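Local coordinates for protein 16S rRNA methyltransferase (Streptomyces sp. DSM 40477, PDB 3MQ2) that methylates the N1 position of adenine 1408 in 16S rRNA using S-adenosyl-L-methionine, conferring resistance to aminoglycosides such as kanamycin and apramycin, at residues A179-L184 / L210-T215. Numbering follows the deposited sequence. Where two conformers were deposited one is given.
Sequences ADCRYL and LALTGT
Residues 179-184 and 210-215 pair as antiparallel neighbours at one margin of the seven-stranded mixed sheet, where strand 176-184 is outermost and strand 209-216 also pairs with strand 134-141. Asp180 with Thr213 and Arg182 with Ala211 form the hydrogen-bonded pairs. In the first, Thr213 N gives a nearly straight bond (170°) to Asp180 O; in the second, Ala211 N reaches Arg182 O at 2.7 Å. A classic beta bulge interrupts the ladder: Ala179 N and Asp180 N both donate to Thr213 O, at 2.9 and 3.0 Å.

Asp180 and Thr213 lie side by side on one face. With CG anti to the backbone N (chi1 -172°), the Asp180 carboxylate is placed beside Arg182 of its own strand. In the conformer given, Arg182 grips it side-on, with NE on OD2 at 2.7 Å and NH2 on OD1. A water joins Asp180 OD2, Thr213 OG1 and the backbone Ala211 O, linking the two strands. Leu184 CG packs on Ala211 CB at 3.7 Å.

Cys181, Tyr183, Leu210 and Leu212 point to the other face, where the contacts between the strands are mainly apolar. In the conformer given, Cys181 SG meets Leu212 CD2 at 3.6 Å, and helix 160-173 touches both side chains. Leu210 CD1 lies against the Arg182 carbonyl and approaches Tyr183 CD1 obliquely at 3.9 Å. The Tyr183 ring also stacks on Phe207.

The strand order 3-2-1-4-5-7-6, with 209-216 as the antiparallel seventh strand inserted between 134-141 and 176-184, is the hallmark of the Rossmann-like class I methyltransferase fold.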
loop_
_atom_site.group_PDB
_atom_site.type_symbol
_atom_site.label_atom_id
_atom_site.label_comp_id
_atom_site.label_asym_id
_atom_site.label_seq_id
_atom_site.Cartn_x
_atom_site.Cartn_y
_atom_site.Cartn_z
ATOM N N ALA A 179 -1.932 7.863 14.444
ATOM C CA ALA A 179 -2.393 9.194 14.828
ATOM C C ALA A 179 -3.889 9.364 14.635
ATOM O O ALA A 179 -4.534 10.124 15.355
ATOM C CB ALA A 179 -1.652 10.245 14.032
ATOM N N ASP A 180 -4.441 8.675 13.643
ATOM C CA ASP A 180 -5.844 8.853 13.329
ATOM C C ASP A 180 -6.484 7.573 12.822
ATOM O O ASP A 180 -5.860 6.791 12.103
ATOM C CB ASP A 180 -6.022 9.954 12.293
ATOM C CG ASP A 180 -7.475 10.304 12.072
ATOM O OD1 ASP A 180 -8.052 11.021 12.923
ATOM O OD2 ASP A 180 -8.043 9.861 11.055
ATOM N N CYS A 181 -7.730 7.357 13.225
ATOM C CA CYS A 181 -8.523 6.238 12.735
ATOM C C CYS A 181 -9.911 6.753 12.396
ATOM O O CYS A 181 -10.597 7.317 13.251
ATOM C CB CYS A 181 -8.630 5.142 13.798
ATOM S SG CYS A 181 -7.044 4.596 14.485
ATOM N N ARG A 182 -10.329 6.588 11.148
ATOM C CA ARG A 182 -11.667 7.040 10.771
ATOM C C ARG A 182 -12.260 6.241 9.617
ATOM O O ARG A 182 -11.541 5.710 8.783
ATOM C CB ARG A 182 -11.635 8.526 10.412
ATOM C CG ARG A 182 -10.745 8.858 9.227
ATOM C CD ARG A 182 -10.760 10.356 8.928
ATOM N NE ARG A 182 -10.210 11.133 10.031
ATOM C CZ ARG A 182 -10.818 12.172 10.598
ATOM N NH1 ARG A 182 -12.007 12.573 10.167
ATOM N NH2 ARG A 182 -10.233 12.816 11.597
ATOM N N TYR A 183 -13.585 6.172 9.582
ATOM C CA TYR A 183 -14.269 5.543 8.472
ATOM C C TYR A 183 -14.146 6.431 7.239
ATOM O O TYR A 183 -14.158 7.670 7.341
ATOM C CB TYR A 183 -15.746 5.361 8.798
ATOM C CG TYR A 183 -16.066 4.308 9.829
ATOM C CD1 TYR A 183 -15.663 2.988 9.663
ATOM C CD2 TYR A 183 -16.810 4.632 10.957
ATOM C CE1 TYR A 183 -15.980 2.021 10.606
ATOM C CE2 TYR A 183 -17.137 3.674 11.899
ATOM C CZ TYR A 183 -16.725 2.370 11.719
ATOM O OH TYR A 183 -17.050 1.420 12.656
ATOM N N LEU A 184 -14.009 5.799 6.077
ATOM C CA LEU A 184 -14.027 6.508 4.806
ATOM C C LEU A 184 -15.370 6.287 4.136
ATOM O O LEU A 184 -15.855 5.152 4.070
ATOM C CB LEU A 184 -12.927 5.990 3.875
ATOM C CG LEU A 184 -11.475 6.249 4.262
ATOM C CD1 LEU A 184 -10.614 5.875 3.071
ATOM C CD2 LEU A 184 -11.264 7.703 4.657
ATOM N N LEU A 210 -12.027 1.380 6.912
ATOM C CA LEU A 210 -11.527 2.142 8.048
ATOM C C LEU A 210 -10.100 2.571 7.711
ATOM O O LEU A 210 -9.251 1.729 7.432
ATOM C CB LEU A 210 -11.493 1.259 9.298
ATOM C CG LEU A 210 -11.047 1.887 10.617
ATOM C CD1 LEU A 210 -12.021 2.993 10.999
ATOM C CD2 LEU A 210 -10.970 0.834 11.710
ATOM N N ALA A 211 -9.843 3.879 7.736
ATOM C CA ALA A 211 -8.516 4.418 7.427
ATOM C C ALA A 211 -7.683 4.643 8.682
ATOM O O ALA A 211 -8.093 5.363 9.586
ATOM C CB ALA A 211 -8.639 5.726 6.646
ATOM N N LEU A 212 -6.507 4.028 8.711
ATOM C CA LEU A 212 -5.543 4.221 9.787
ATOM C C LEU A 212 -4.411 5.062 9.230
ATOM O O LEU A 212 -3.769 4.664 8.264
ATOM C CB LEU A 212 -4.978 2.866 10.236
ATOM C CG LEU A 212 -5.957 1.753 10.629
ATOM C CD1 LEU A 212 -5.206 0.463 10.927
ATOM C CD2 LEU A 212 -6.798 2.154 11.817
ATOM N N THR A 213 -4.149 6.222 9.829
ATOM C CA THR A 213 -3.050 7.049 9.345
ATOM C C THR A 213 -2.119 7.453 10.480
ATOM O O THR A 213 -2.491 7.439 11.654
ATOM C CB THR A 213 -3.535 8.315 8.594
ATOM O OG1 THR A 213 -4.403 9.087 9.441
ATOM C CG2 THR A 213 -4.299 7.935 7.320
ATOM N N GLY A 214 -0.901 7.808 10.114
ATOM C CA GLY A 214 0.073 8.209 11.105
ATOM C C GLY A 214 1.442 8.354 10.480
ATOM O O GLY A 214 1.574 8.599 9.275
ATOM N N THR A 215 2.460 8.195 11.318
ATOM C CA THR A 215 3.840 8.368 10.892
ATOM C C THR A 215 4.677 7.205 11.395
ATOM O O THR A 215 4.356 6.576 12.401
ATOM C CB THR A 215 4.438 9.691 11.420
ATOM O OG1 THR A 215 4.412 9.683 12.848
ATOM C CG2 THR A 215 3.637 10.884 10.918
HETATM O O HOH W 1 -7.126 8.148 9.253
#